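Local atomic coordinates of glutathione S-transferase family protein (Pseudomonas putida, PDB entry 3LXZ), a protein that probably conjugates reduced glutathione to a wide range of hydrophobic electrophiles, as a member of the glutathione S-transferase superfamily. Residues K18-E23 and K77-A82; R91-E96 and Y146-Q151; E111-M116 and A166-K171; A155-C160 and Q190-N195; F161-A166 and D177-F182. One frame throughout, in Å; residues are numbered along the deposited sequence.

Interaction 1 of 5, residues K18-E23 and K77-A82; sequences KLALLE and KALLPA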
# COMPACT_ATOMS: atom_id res chain seq x y z
N LYS A 18 -17.53 -3.02 2.77
CA LYS A 18 -18.92 -3.42 3.01
C LYS A 18 -19.02 -4.45 4.13
O LYS A 18 -19.86 -4.28 5.06
CB LYS A 18 -19.53 -3.91 1.71
CG LYS A 18 -20.99 -4.38 1.78
CD LYS A 18 -21.54 -4.44 0.34
CE LYS A 18 -22.97 -5.00 0.26
NZ LYS A 18 -23.37 -5.13 -1.17
N LEU A 19 -18.15 -5.47 4.11
CA LEU A 19 -18.17 -6.45 5.20
C LEU A 19 -17.85 -5.81 6.55
O LEU A 19 -18.47 -6.18 7.56
CB LEU A 19 -17.23 -7.62 4.93
CG LEU A 19 -17.26 -8.81 5.89
CD1 LEU A 19 -18.71 -9.33 6.10
CD2 LEU A 19 -16.36 -9.90 5.32
N ALA A 20 -16.90 -4.86 6.58
CA ALA A 20 -16.49 -4.22 7.84
C ALA A 20 -17.71 -3.48 8.42
O ALA A 20 -17.99 -3.60 9.61
CB ALA A 20 -15.33 -3.23 7.61
N LEU A 21 -18.41 -2.74 7.55
CA LEU A 21 -19.58 -1.96 7.97
C LEU A 21 -20.67 -2.90 8.48
O LEU A 21 -21.31 -2.61 9.49
CB LEU A 21 -20.10 -1.08 6.83
CG LEU A 21 -19.17 0.07 6.39
CD1 LEU A 21 -19.59 0.67 5.07
CD2 LEU A 21 -19.13 1.14 7.45
N LEU A 22 -20.89 -4.01 7.78
CA LEU A 22 -21.94 -4.98 8.18
C LEU A 22 -21.56 -5.69 9.50
O LEU A 22 -22.42 -5.88 10.38
CB LEU A 22 -22.17 -5.99 7.04
CG LEU A 22 -23.00 -5.53 5.84
CD1 LEU A 22 -22.80 -6.47 4.68
CD2 LEU A 22 -24.51 -5.40 6.19
N GLU A 23 -20.28 -6.04 9.64
CA GLU A 23 -19.80 -6.75 10.81
C GLU A 23 -19.97 -5.86 12.03
O GLU A 23 -20.36 -6.31 13.13
CB GLU A 23 -18.33 -7.16 10.61
CG GLU A 23 -17.76 -8.09 11.70
CD GLU A 23 -18.45 -9.47 11.79
OE1 GLU A 23 -18.81 -10.06 10.76
OE2 GLU A 23 -18.62 -9.97 12.92
N LYS A 77 -18.44 -3.72 16.91
CA LYS A 77 -17.39 -4.69 17.16
C LYS A 77 -16.00 -4.18 16.74
O LYS A 77 -15.83 -3.77 15.59
CB LYS A 77 -17.76 -5.92 16.34
CG LYS A 77 -16.73 -7.03 16.27
CD LYS A 77 -17.41 -8.31 15.94
CE LYS A 77 -16.42 -9.31 15.36
NZ LYS A 77 -17.12 -10.60 15.09
N ALA A 78 -15.03 -4.19 17.64
CA ALA A 78 -13.64 -3.86 17.27
C ALA A 78 -13.07 -4.90 16.28
O ALA A 78 -13.29 -6.12 16.42
CB ALA A 78 -12.76 -3.77 18.51
N LEU A 79 -12.37 -4.39 15.26
CA LEU A 79 -11.72 -5.25 14.25
C LEU A 79 -10.19 -5.13 14.32
O LEU A 79 -9.45 -5.42 13.34
CB LEU A 79 -12.23 -4.96 12.83
CG LEU A 79 -13.75 -5.12 12.58
CD1 LEU A 79 -14.11 -4.75 11.14
CD2 LEU A 79 -14.18 -6.52 12.90
N LEU A 80 -9.72 -4.71 15.50
CA LEU A 80 -8.31 -4.60 15.84
C LEU A 80 -8.12 -5.05 17.26
O LEU A 80 -9.05 -4.85 18.09
CB LEU A 80 -7.82 -3.15 15.77
CG LEU A 80 -7.73 -2.57 14.38
CD1 LEU A 80 -7.38 -1.10 14.50
CD2 LEU A 80 -6.68 -3.37 13.61
N PRO A 81 -6.94 -5.62 17.58
CA PRO A 81 -6.57 -5.89 18.98
C PRO A 81 -6.41 -4.58 19.80
O PRO A 81 -6.39 -3.49 19.21
CB PRO A 81 -5.27 -6.68 18.89
CG PRO A 81 -4.74 -6.48 17.46
CD PRO A 81 -5.90 -6.07 16.61
N ALA A 82 -6.33 -4.69 21.13
CA ALA A 82 -6.22 -3.52 22.03
C ALA A 82 -4.81 -2.87 22.06
O ALA A 82 -4.68 -1.67 22.33
CB ALA A 82 -6.65 -3.91 23.48
O HOH W 1 -21.07 -5.22 15.88
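Glu23 and Lys77 form a salt bridge, with Glu23 OE2 and Lys77 NZ 2.7 Å apart. Lys77 reaches across with its chain extended, CG anti to the backbone N (chi1 172°). Glu23 also starts anti but bends at chi2 (63°), which turns its carboxylate to meet the ammonium. NZ comes to the anti side of OE2 and stands 33° out of the carboxylate plane. The other oxygen, OE1, accepts a hydrogen bond from Asn195 ND2, so each carboxylate oxygen has a partner. With an alanine here, Lys77 NZ would probably be left without its countercharge and Asn195 ND2 without its acceptor.

A water adds a second polar link. It donates to Glu23 O at 3.0 Å and accepts from Lys77 N at 3.2 Å, bridging the helix end to the loop backbone.

Helix 12-23 is the first helix of the thioredoxin-like N-terminal domain. Residues 77-82 lie in the linker that runs from helix 63-73 to helix 84-106, the first long helix of the C-terminal domain.

The apolar contacts come from Leu79. Leu79 CD1 sits 4.0 Å from Ala20 CB, on the buried side. Leu79 CD2 lies 4.1 Å from Glu23 CG, touching the aliphatic part of the acid as the two side chains cross obliquely. Leu154 of helix 154-174 also packs on Leu79.

Interaction 2 of 5, residues R91-E96 and Y146-Q151; sequences RELLKE and YVAGEQ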
# COMPACT_ATOMS: atom_id res chain seq x y z
N ARG A 91 -2.00 -4.39 10.58
CA ARG A 91 -1.77 -3.51 9.43
C ARG A 91 -0.64 -3.96 8.51
O ARG A 91 -0.74 -3.81 7.29
CB ARG A 91 -1.59 -2.07 9.87
CG ARG A 91 -2.91 -1.51 10.41
CD ARG A 91 -2.75 -0.20 11.14
NE ARG A 91 -4.05 0.36 11.46
CZ ARG A 91 -4.43 0.77 12.67
NH1 ARG A 91 -3.61 0.71 13.70
NH2 ARG A 91 -5.65 1.25 12.84
N GLU A 92 0.44 -4.48 9.10
CA GLU A 92 1.52 -5.13 8.32
C GLU A 92 0.99 -6.30 7.46
O GLU A 92 1.23 -6.38 6.25
CB GLU A 92 2.66 -5.58 9.23
CG GLU A 92 3.86 -6.19 8.51
CD GLU A 92 4.75 -6.98 9.46
OE1 GLU A 92 4.21 -7.74 10.32
OE2 GLU A 92 6.00 -6.86 9.34
N LEU A 93 0.27 -7.22 8.09
CA LEU A 93 -0.36 -8.30 7.34
C LEU A 93 -1.35 -7.84 6.25
O LEU A 93 -1.32 -8.35 5.10
CB LEU A 93 -1.04 -9.28 8.32
CG LEU A 93 -0.02 -10.14 9.09
CD1 LEU A 93 -0.65 -10.74 10.37
CD2 LEU A 93 0.56 -11.28 8.23
N LEU A 94 -2.22 -6.89 6.58
CA LEU A 94 -3.13 -6.34 5.58
C LEU A 94 -2.35 -5.76 4.38
O LEU A 94 -2.69 -6.03 3.21
CB LEU A 94 -4.04 -5.25 6.18
CG LEU A 94 -5.15 -4.68 5.27
CD1 LEU A 94 -6.21 -4.12 6.19
CD2 LEU A 94 -4.65 -3.53 4.34
N LYS A 95 -1.32 -4.98 4.67
CA LYS A 95 -0.47 -4.38 3.62
C LYS A 95 0.21 -5.44 2.75
O LYS A 95 0.30 -5.29 1.51
CB LYS A 95 0.62 -3.49 4.21
CG LYS A 95 1.27 -2.58 3.17
CD LYS A 95 2.25 -1.62 3.80
CE LYS A 95 2.95 -0.72 2.69
NZ LYS A 95 2.07 0.43 2.39
N GLU A 96 0.72 -6.48 3.40
CA GLU A 96 1.39 -7.55 2.65
C GLU A 96 0.43 -8.25 1.71
O GLU A 96 0.79 -8.61 0.59
CB GLU A 96 2.04 -8.58 3.58
CG GLU A 96 3.27 -8.01 4.26
CD GLU A 96 3.77 -8.76 5.49
OE1 GLU A 96 3.07 -9.64 6.11
OE2 GLU A 96 4.91 -8.42 5.84
N TYR A 146 -7.57 -16.98 12.43
CA TYR A 146 -7.53 -15.75 11.64
C TYR A 146 -6.12 -15.31 11.30
O TYR A 146 -5.13 -15.78 11.90
CB TYR A 146 -8.30 -14.63 12.37
CG TYR A 146 -9.70 -15.02 12.71
CD1 TYR A 146 -10.72 -14.86 11.79
CD2 TYR A 146 -10.02 -15.54 13.97
CE1 TYR A 146 -12.03 -15.22 12.09
CE2 TYR A 146 -11.34 -15.90 14.28
CZ TYR A 146 -12.32 -15.74 13.33
OH TYR A 146 -13.63 -16.07 13.60
N VAL A 147 -6.01 -14.40 10.34
CA VAL A 147 -4.71 -14.01 9.83
C VAL A 147 -3.73 -13.62 10.92
O VAL A 147 -2.60 -14.16 10.96
CB VAL A 147 -4.77 -12.90 8.72
CG1 VAL A 147 -3.35 -12.52 8.30
CG2 VAL A 147 -5.52 -13.40 7.51
N ALA A 148 -4.17 -12.75 11.83
CA ALA A 148 -3.26 -12.12 12.76
C ALA A 148 -3.31 -12.79 14.10
O ALA A 148 -2.53 -12.43 14.99
CB ALA A 148 -3.61 -10.62 12.92
N GLY A 149 -4.19 -13.78 14.27
CA GLY A 149 -4.33 -14.37 15.62
C GLY A 149 -5.66 -15.04 15.85
O GLY A 149 -6.19 -15.65 14.95
N GLU A 150 -6.19 -14.90 17.07
CA GLU A 150 -7.41 -15.60 17.49
C GLU A 150 -8.73 -14.85 17.24
O GLU A 150 -9.81 -15.41 17.49
CB GLU A 150 -7.30 -16.01 18.98
CG GLU A 150 -6.02 -16.82 19.29
CD GLU A 150 -5.87 -17.28 20.74
OE1 GLU A 150 -6.81 -17.10 21.56
OE2 GLU A 150 -4.79 -17.83 21.07
N GLN A 151 -8.66 -13.61 16.75
CA GLN A 151 -9.88 -12.79 16.53
C GLN A 151 -9.94 -12.23 15.12
O GLN A 151 -8.90 -11.93 14.53
CB GLN A 151 -9.94 -11.61 17.50
CG GLN A 151 -9.84 -11.95 19.00
CD GLN A 151 -11.20 -12.00 19.67
OE1 GLN A 151 -11.91 -13.01 19.62
NE2 GLN A 151 -11.58 -10.89 20.29
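Leu93 packs against Val147 and Ala148, and it alone carries the contact from the helix side. CD1 does most of the touching. Leu93 CD1 is 3.8 Å from Val147 CG1 and equally 3.8 Å from Ala148 CA, with Ala148 CB at 3.9 Å. Val147 CG1 also lies 4.0 Å from Leu93 CB, so this methyl lies beside the leucine from its CB to its tip, the two side chains pointing opposite ways. CG1 stands anti to the backbone N of Val147 (chi1 178°), which directs it at the helix. Replacing Leu93 by an alanine is likely to open a gap beside Val147 CG1 and leave Ala148 CA without the methyl packed on it.

The joint is purely apolar, with no hydrogen bond across it. Past Ala148 the loop leaves the helix and becomes looser. Gly149 turns the chain with backbone angles that suit glycine, and Glu150 and Gln151 are exposed. On the helix, Glu92 and Lys95 serve a different surface: Glu92 hydrogen-bonds to Ser61 and Lys95 forms a salt bridge with Glu98, both of the second subunit. The packed part thus joins helix 84-106 to the loop leading into helix 154-174, within the all-helical C-terminal domain of glutathione S-transferases.

Interaction 3 of 5, residues E111-M116 and A166-K171; sequences ESFFGM and ANAVGK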
# COMPACT_ATOMS: atom_id res chain seq x y z
N GLU A 111 -7.16 -11.72 -17.99
CA GLU A 111 -7.23 -13.07 -18.53
C GLU A 111 -8.17 -13.97 -17.74
O GLU A 111 -9.00 -14.68 -18.33
CB GLU A 111 -5.84 -13.70 -18.60
CG GLU A 111 -5.85 -15.05 -19.31
CD GLU A 111 -4.46 -15.56 -19.63
OE1 GLU A 111 -4.27 -16.79 -19.58
OE2 GLU A 111 -3.56 -14.75 -19.94
N SER A 112 -8.08 -13.92 -16.42
CA SER A 112 -8.81 -14.87 -15.58
C SER A 112 -10.31 -14.60 -15.56
O SER A 112 -11.12 -15.53 -15.44
CB SER A 112 -8.25 -14.87 -14.17
OG SER A 112 -8.36 -13.57 -13.63
N PHE A 113 -10.68 -13.32 -15.67
CA PHE A 113 -12.09 -12.97 -15.61
C PHE A 113 -12.70 -12.43 -16.89
O PHE A 113 -13.88 -12.65 -17.13
CB PHE A 113 -12.39 -12.12 -14.37
CG PHE A 113 -11.91 -12.77 -13.09
CD1 PHE A 113 -12.37 -14.05 -12.72
CD2 PHE A 113 -10.97 -12.15 -12.27
CE1 PHE A 113 -11.92 -14.69 -11.54
CE2 PHE A 113 -10.51 -12.77 -11.09
CZ PHE A 113 -10.99 -14.05 -10.73
N PHE A 114 -11.91 -11.75 -17.72
CA PHE A 114 -12.44 -11.19 -18.96
C PHE A 114 -12.02 -11.97 -20.22
O PHE A 114 -12.28 -11.52 -21.33
CB PHE A 114 -12.08 -9.70 -19.10
CG PHE A 114 -12.54 -8.85 -17.94
CD1 PHE A 114 -13.76 -8.18 -17.99
CD2 PHE A 114 -11.75 -8.71 -16.80
CE1 PHE A 114 -14.19 -7.39 -16.93
CE2 PHE A 114 -12.17 -7.91 -15.73
CZ PHE A 114 -13.40 -7.24 -15.80
N GLY A 115 -11.39 -13.12 -20.03
CA GLY A 115 -10.94 -13.98 -21.14
C GLY A 115 -9.99 -13.37 -22.18
O GLY A 115 -9.86 -13.92 -23.29
N MSE A 116 -9.35 -12.26 -21.82
CA MSE A 116 -8.36 -11.56 -22.66
C MSE A 116 -6.93 -11.86 -22.19
O MSE A 116 -6.50 -11.37 -21.13
CB MSE A 116 -8.59 -10.03 -22.62
CG MSE A 116 -9.89 -9.54 -23.27
SE MSE A 116 -10.21 -10.33 -25.06
CE MSE A 116 -8.62 -9.61 -26.00
N ALA A 166 -6.94 -14.40 -6.06
CA ALA A 166 -5.57 -14.81 -6.38
C ALA A 166 -5.50 -16.30 -6.71
O ALA A 166 -4.78 -16.72 -7.62
CB ALA A 166 -4.62 -14.47 -5.25
N ASN A 167 -6.25 -17.12 -5.98
CA ASN A 167 -6.24 -18.57 -6.28
C ASN A 167 -6.91 -18.89 -7.61
O ASN A 167 -6.46 -19.79 -8.32
CB ASN A 167 -6.82 -19.40 -5.14
CG ASN A 167 -6.17 -20.78 -5.04
OD1 ASN A 167 -4.94 -20.91 -5.05
ND2 ASN A 167 -6.99 -21.81 -4.93
N ALA A 168 -7.93 -18.13 -7.98
CA ALA A 168 -8.54 -18.28 -9.31
C ALA A 168 -7.53 -17.95 -10.41
O ALA A 168 -7.40 -18.72 -11.37
CB ALA A 168 -9.79 -17.39 -9.44
N VAL A 169 -6.82 -16.83 -10.26
CA VAL A 169 -5.73 -16.47 -11.17
C VAL A 169 -4.74 -17.61 -11.21
O VAL A 169 -4.33 -18.03 -12.30
CB VAL A 169 -4.99 -15.14 -10.76
CG1 VAL A 169 -3.65 -14.97 -11.49
CG2 VAL A 169 -5.89 -13.95 -10.96
N GLY A 170 -4.35 -18.12 -10.05
CA GLY A 170 -3.41 -19.24 -10.00
C GLY A 170 -3.88 -20.41 -10.86
O GLY A 170 -3.16 -20.89 -11.75
N LYS A 171 -5.09 -20.89 -10.60
CA LYS A 171 -5.58 -22.07 -11.30
C LYS A 171 -5.80 -21.80 -12.79
O LYS A 171 -5.34 -22.58 -13.63
CB LYS A 171 -6.84 -22.63 -10.64
CG LYS A 171 -6.54 -23.20 -9.24
CD LYS A 171 -7.82 -23.43 -8.43
CE LYS A 171 -8.62 -24.64 -8.90
NZ LYS A 171 -9.78 -24.88 -7.99
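Ser112 OG hydrogen-bonds to Cys108 O and rests against Val169 CG2, 3.7 Å away. Two short runs of the all-helical C-terminal domain meet here: helix 109-114 and the later half of helix 154-174. Between residues 111-116 and 166-171 the closest CA atoms are those of Ser112 and Val169, 5.6 Å apart. The hydroxyl lies between the backbone N and the carbonyl carbon (chi1 59°), a crowded position that brings it to both partners. Ser112 OG also stands 3.3 Å above the plane of the Phe113 ring, toward the rim, so this buried oxygen has a methyl and an aromatic face beside its hydrogen bond.

The second contact is at the more exposed side. Phe113 reaches forward with its ring and meets Ala168 obliquely. Tyr109 meets the same ring with its plane turned by about 55°, and Leu165 packs on it as well. Val169 in turn touches Ala105 of helix 84-106.

Gly115 leaves helical backbone angles, with a positive phi of 57°. Its N has a weak bond back to Glu111 O. At the ring end, Phe113 CZ lies 3.8 Å from Ala168 CB, and Phe113 CE1 follows at 4.0 Å from the same methyl.

Interaction 4 of 5, residues A155-C160 and Q190-N195; sequences ADLMFC and QLMGEN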
# COMPACT_ATOMS: atom_id res chain seq x y z
N ALA A 155 -7.22 -7.40 8.73
CA ALA A 155 -6.43 -8.21 7.82
C ALA A 155 -7.21 -9.39 7.25
O ALA A 155 -6.91 -9.83 6.13
CB ALA A 155 -5.14 -8.69 8.49
N ASP A 156 -8.21 -9.90 7.99
CA ASP A 156 -9.03 -11.01 7.46
C ASP A 156 -9.93 -10.59 6.32
O ASP A 156 -10.28 -11.42 5.50
CB ASP A 156 -9.86 -11.62 8.59
CG ASP A 156 -8.98 -12.24 9.63
OD1 ASP A 156 -8.30 -13.26 9.29
OD2 ASP A 156 -8.94 -11.71 10.76
N LEU A 157 -10.36 -9.32 6.33
CA LEU A 157 -11.12 -8.75 5.23
C LEU A 157 -10.28 -8.69 3.95
O LEU A 157 -10.72 -9.13 2.89
CB LEU A 157 -11.71 -7.38 5.60
CG LEU A 157 -12.41 -7.27 6.98
CD1 LEU A 157 -12.93 -5.83 7.24
CD2 LEU A 157 -13.51 -8.32 7.13
N MSE A 158 -9.05 -8.16 4.04
CA MSE A 158 -8.18 -8.16 2.85
C MSE A 158 -7.86 -9.59 2.42
O MSE A 158 -7.83 -9.89 1.22
CB MSE A 158 -6.90 -7.38 3.19
CG MSE A 158 -5.85 -7.30 2.10
SE MSE A 158 -6.33 -6.21 0.58
CE MSE A 158 -6.71 -4.45 1.36
N PHE A 159 -7.62 -10.48 3.37
CA PHE A 159 -7.40 -11.90 3.05
C PHE A 159 -8.58 -12.53 2.29
O PHE A 159 -8.41 -13.12 1.25
CB PHE A 159 -7.17 -12.69 4.34
CG PHE A 159 -7.12 -14.20 4.14
CD1 PHE A 159 -5.90 -14.84 3.91
CD2 PHE A 159 -8.29 -14.97 4.20
CE1 PHE A 159 -5.83 -16.23 3.73
CE2 PHE A 159 -8.23 -16.37 4.04
CZ PHE A 159 -7.01 -16.99 3.78
N CYS A 160 -9.79 -12.39 2.81
CA CYS A 160 -10.84 -13.23 2.27
C CYS A 160 -11.32 -12.76 0.89
O CYS A 160 -11.83 -13.55 0.12
CB CYS A 160 -11.95 -13.44 3.28
SG CYS A 160 -13.03 -12.09 3.35
N GLN A 190 -12.54 -20.92 4.10
CA GLN A 190 -13.85 -21.52 4.30
C GLN A 190 -14.57 -20.89 5.48
O GLN A 190 -15.77 -20.68 5.43
CB GLN A 190 -13.75 -23.01 4.54
CG GLN A 190 -15.11 -23.72 4.52
CD GLN A 190 -15.80 -23.74 5.86
OE1 GLN A 190 -15.23 -23.38 6.89
NE2 GLN A 190 -17.07 -24.18 5.87
N LEU A 191 -13.82 -20.58 6.53
CA LEU A 191 -14.38 -19.97 7.74
C LEU A 191 -15.01 -18.58 7.50
O LEU A 191 -16.12 -18.30 7.95
CB LEU A 191 -13.30 -19.89 8.83
CG LEU A 191 -13.77 -19.32 10.17
CD1 LEU A 191 -14.97 -20.09 10.75
CD2 LEU A 191 -12.65 -19.28 11.20
N MSE A 192 -14.27 -17.73 6.78
CA MSE A 192 -14.76 -16.42 6.38
C MSE A 192 -15.95 -16.61 5.45
O MSE A 192 -16.85 -15.80 5.43
CB MSE A 192 -13.66 -15.62 5.64
CG MSE A 192 -12.44 -15.18 6.47
SE MSE A 192 -12.93 -14.21 8.07
CE MSE A 192 -13.57 -12.54 7.27
N GLY A 193 -15.96 -17.71 4.69
CA GLY A 193 -17.11 -18.04 3.79
C GLY A 193 -18.43 -18.26 4.52
O GLY A 193 -19.53 -18.11 3.93
N GLU A 194 -18.32 -18.57 5.82
CA GLU A 194 -19.44 -18.84 6.71
C GLU A 194 -19.85 -17.63 7.55
O GLU A 194 -20.74 -17.72 8.40
CB GLU A 194 -19.09 -20.05 7.61
CG GLU A 194 -18.94 -21.36 6.84
CD GLU A 194 -20.26 -21.75 6.12
OE1 GLU A 194 -21.31 -21.82 6.80
OE2 GLU A 194 -20.23 -21.98 4.88
N ASN A 195 -19.23 -16.48 7.30
CA ASN A 195 -19.63 -15.26 7.99
C ASN A 195 -21.09 -14.96 7.64
O ASN A 195 -21.49 -15.11 6.48
CB ASN A 195 -18.74 -14.10 7.54
CG ASN A 195 -19.13 -12.79 8.16
OD1 ASN A 195 -20.16 -12.20 7.82
ND2 ASN A 195 -18.30 -12.31 9.06
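Met192, present as selenomethionine, reaches from helix 183-193 onto helix 154-174 and touches three of its residues in turn. The contact starts close to the backbone. Met192 CB is 3.6 Å from Cys160 CB, and Met192 CG is 3.7 Å from that same carbon. Beyond CG the chain bends twice (chi2 -53°, chi3 -70°). It therefore folds along the helix surface toward Asp156.

Met192 SE comes next, 4.1 Å from Asp156 CB. The terminal methyl has several neighbours. Met192 CE lies 3.9 Å from Asp156 O, a helix carbonyl that already accepts a bond from Cys160 N. Met192 CE is also 4.0 Å from Cys160 SG and 4.2 Å from Leu157 CD2. The thiol sits between the backbone N and the carbonyl carbon of Cys160 (chi1 80°), which brings SG to this methyl. All four touching residues are buried, and no hydrogen bond crosses between the segments.

Asp156 gives Met192 its CB and backbone, while its carboxylate works elsewhere. OD1 accepts from Val147 N in the preceding loop, and OD2 accepts from Thr153 N just before the helix. Thr153 OG1 in turn accepts a weak bond from Ala155 N. Leu157 continues the packing to Leu19 of helix 12-23. A threonine ahead of the helix and an aspartate three residues on, bonded back to the threonine N, are consistent with the N-capping box known at the start of the core helix in the C-terminal domain of glutathione S-transferases.

Interaction 5 of 5, residues F161-A166 and D177-F182; sequences FSVDLA and DFLADF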
# COMPACT_ATOMS: atom_id res chain seq x y z
N PHE A 161 -11.11 -11.47 0.56
CA PHE A 161 -11.47 -10.96 -0.75
C PHE A 161 -10.29 -10.74 -1.69
O PHE A 161 -10.49 -10.26 -2.83
CB PHE A 161 -12.29 -9.66 -0.62
CG PHE A 161 -13.63 -9.85 0.03
CD1 PHE A 161 -14.65 -10.56 -0.60
CD2 PHE A 161 -13.91 -9.24 1.26
CE1 PHE A 161 -15.90 -10.69 0.01
CE2 PHE A 161 -15.16 -9.36 1.87
CZ PHE A 161 -16.14 -10.10 1.26
N SER A 162 -9.07 -11.09 -1.27
CA SER A 162 -7.93 -11.14 -2.20
C SER A 162 -7.54 -12.58 -2.57
O SER A 162 -7.26 -12.91 -3.74
CB SER A 162 -6.70 -10.48 -1.55
OG SER A 162 -6.95 -9.11 -1.30
N VAL A 163 -7.46 -13.43 -1.56
CA VAL A 163 -6.89 -14.78 -1.73
C VAL A 163 -7.79 -15.67 -2.62
O VAL A 163 -7.27 -16.48 -3.40
CB VAL A 163 -6.54 -15.44 -0.37
CG1 VAL A 163 -6.14 -16.89 -0.56
CG2 VAL A 163 -5.35 -14.69 0.31
N ASP A 164 -9.11 -15.47 -2.54
CA ASP A 164 -10.05 -16.13 -3.49
C ASP A 164 -9.75 -15.77 -4.95
O ASP A 164 -9.63 -16.65 -5.81
CB ASP A 164 -11.53 -15.80 -3.17
CG ASP A 164 -11.85 -14.29 -3.25
OD1 ASP A 164 -10.94 -13.45 -3.03
OD2 ASP A 164 -13.03 -13.94 -3.53
N LEU A 165 -9.63 -14.47 -5.23
CA LEU A 165 -9.29 -14.06 -6.58
C LEU A 165 -7.89 -14.46 -7.00
O LEU A 165 -7.67 -14.80 -8.17
CB LEU A 165 -9.48 -12.56 -6.72
CG LEU A 165 -10.91 -12.06 -6.48
CD1 LEU A 165 -10.97 -10.58 -6.85
CD2 LEU A 165 -11.96 -12.89 -7.28
N ALA A 166 -6.94 -14.40 -6.06
CA ALA A 166 -5.57 -14.81 -6.38
C ALA A 166 -5.50 -16.30 -6.71
O ALA A 166 -4.78 -16.72 -7.62
CB ALA A 166 -4.62 -14.47 -5.25
N ASP A 177 -2.15 -24.05 -7.87
CA ASP A 177 -3.18 -23.88 -6.84
C ASP A 177 -2.41 -23.49 -5.59
O ASP A 177 -1.78 -24.32 -4.95
CB ASP A 177 -3.98 -25.19 -6.66
CG ASP A 177 -5.11 -25.08 -5.65
OD1 ASP A 177 -5.17 -24.10 -4.88
OD2 ASP A 177 -5.95 -26.02 -5.60
N PHE A 178 -2.43 -22.20 -5.27
CA PHE A 178 -1.71 -21.72 -4.11
C PHE A 178 -2.28 -22.30 -2.82
O PHE A 178 -1.56 -22.49 -1.85
CB PHE A 178 -1.71 -20.17 -4.05
CG PHE A 178 -1.09 -19.50 -5.27
CD1 PHE A 178 0.28 -19.54 -5.49
CD2 PHE A 178 -1.89 -18.81 -6.16
CE1 PHE A 178 0.84 -18.92 -6.61
CE2 PHE A 178 -1.34 -18.19 -7.29
CZ PHE A 178 0.01 -18.26 -7.50
N LEU A 179 -3.57 -22.57 -2.78
CA LEU A 179 -4.18 -23.02 -1.53
C LEU A 179 -4.04 -24.53 -1.29
O LEU A 179 -4.23 -24.99 -0.17
CB LEU A 179 -5.63 -22.56 -1.45
CG LEU A 179 -5.85 -21.05 -1.37
CD1 LEU A 179 -7.35 -20.71 -1.44
CD2 LEU A 179 -5.24 -20.48 -0.09
N ALA A 180 -3.65 -25.29 -2.32
CA ALA A 180 -3.47 -26.75 -2.18
C ALA A 180 -2.40 -27.15 -1.15
O ALA A 180 -2.54 -28.19 -0.52
CB ALA A 180 -3.17 -27.41 -3.54
N ASP A 181 -1.36 -26.31 -1.02
CA ASP A 181 -0.28 -26.53 -0.06
C ASP A 181 -0.22 -25.50 1.09
O ASP A 181 0.84 -25.31 1.70
CB ASP A 181 1.07 -26.61 -0.78
CG ASP A 181 1.58 -28.04 -0.88
OD1 ASP A 181 0.78 -28.93 -1.24
OD2 ASP A 181 2.78 -28.26 -0.58
N PHE A 182 -1.35 -24.87 1.38
CA PHE A 182 -1.43 -23.81 2.40
C PHE A 182 -2.69 -24.07 3.20
O PHE A 182 -3.66 -23.31 3.10
CB PHE A 182 -1.55 -22.44 1.70
CG PHE A 182 -1.20 -21.25 2.56
CD1 PHE A 182 -1.08 -21.38 3.95
CD2 PHE A 182 -1.01 -19.98 1.98
CE1 PHE A 182 -0.73 -20.29 4.74
CE2 PHE A 182 -0.69 -18.87 2.76
CZ PHE A 182 -0.55 -19.02 4.15
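Helix 154-174 runs past the loop 177-182 with the CA atoms of Val163 and Leu179 8.7 Å apart and those of Ala166 and Phe178 8.2 Å apart. The wide spacing leaves room for side chains. Val163 CG1, anti to its own backbone N (chi1 172°), meets Leu179 CD2 at 3.7 Å and Leu179 CD1 at 4.1 Å, so one valine methyl faces both tips of the leucine.

The second pair is of another kind. The Phe178 ring turns its edge to the helix backbone, and Ala166 O lies in the ring plane. Ala166 O is 3.8 Å from Phe178 CE2 and 3.9 Å from Phe178 CD2. It also accepts the helix bond from Gly170 N. Phe134 of helix 120-140 stacks on Phe178 and also packs on Val163 and Ala166.

In the loop, Asp177 OD1 makes weak bonds to Leu179 N and Ala180 N across a short turn with helical backbone angles. Asn167 of helix 154-174 bonds both ends of this turn, ND2 to Asp177 OD1 and OD1 to Leu179 N. The turn between two consecutive helices, 154-174 and 183-193, thus packs on the first, within the all-helical C-terminal domain of this transferase.

In the fold
Helix 154-174 is the common element of interactions 3, 4 and 5, which follow in the order 4, 5, 3, with neighbouring centres 12 Å apart. Interactions 3 and 5 share Ala166 and are tied by Asn167, whose ND2 is 2.9 Å from Asp177 OD1. Interaction 4 also touches interactions 1 and 2: Leu157 CD1 is 3.6 Å from Ala20 CB, and Phe159 CB is 3.6 Å from Val147 CG2. Interactions 1 and 3 lie on opposite sides of the chain centre, their centres 29 Å apart. Both approach glutathione-binding residues, though no glutathione is bound in this chain: the Ala20 side chain is about 8 Å from that of Thr63, the Val169 side chain about 7 Å from that of Arg106.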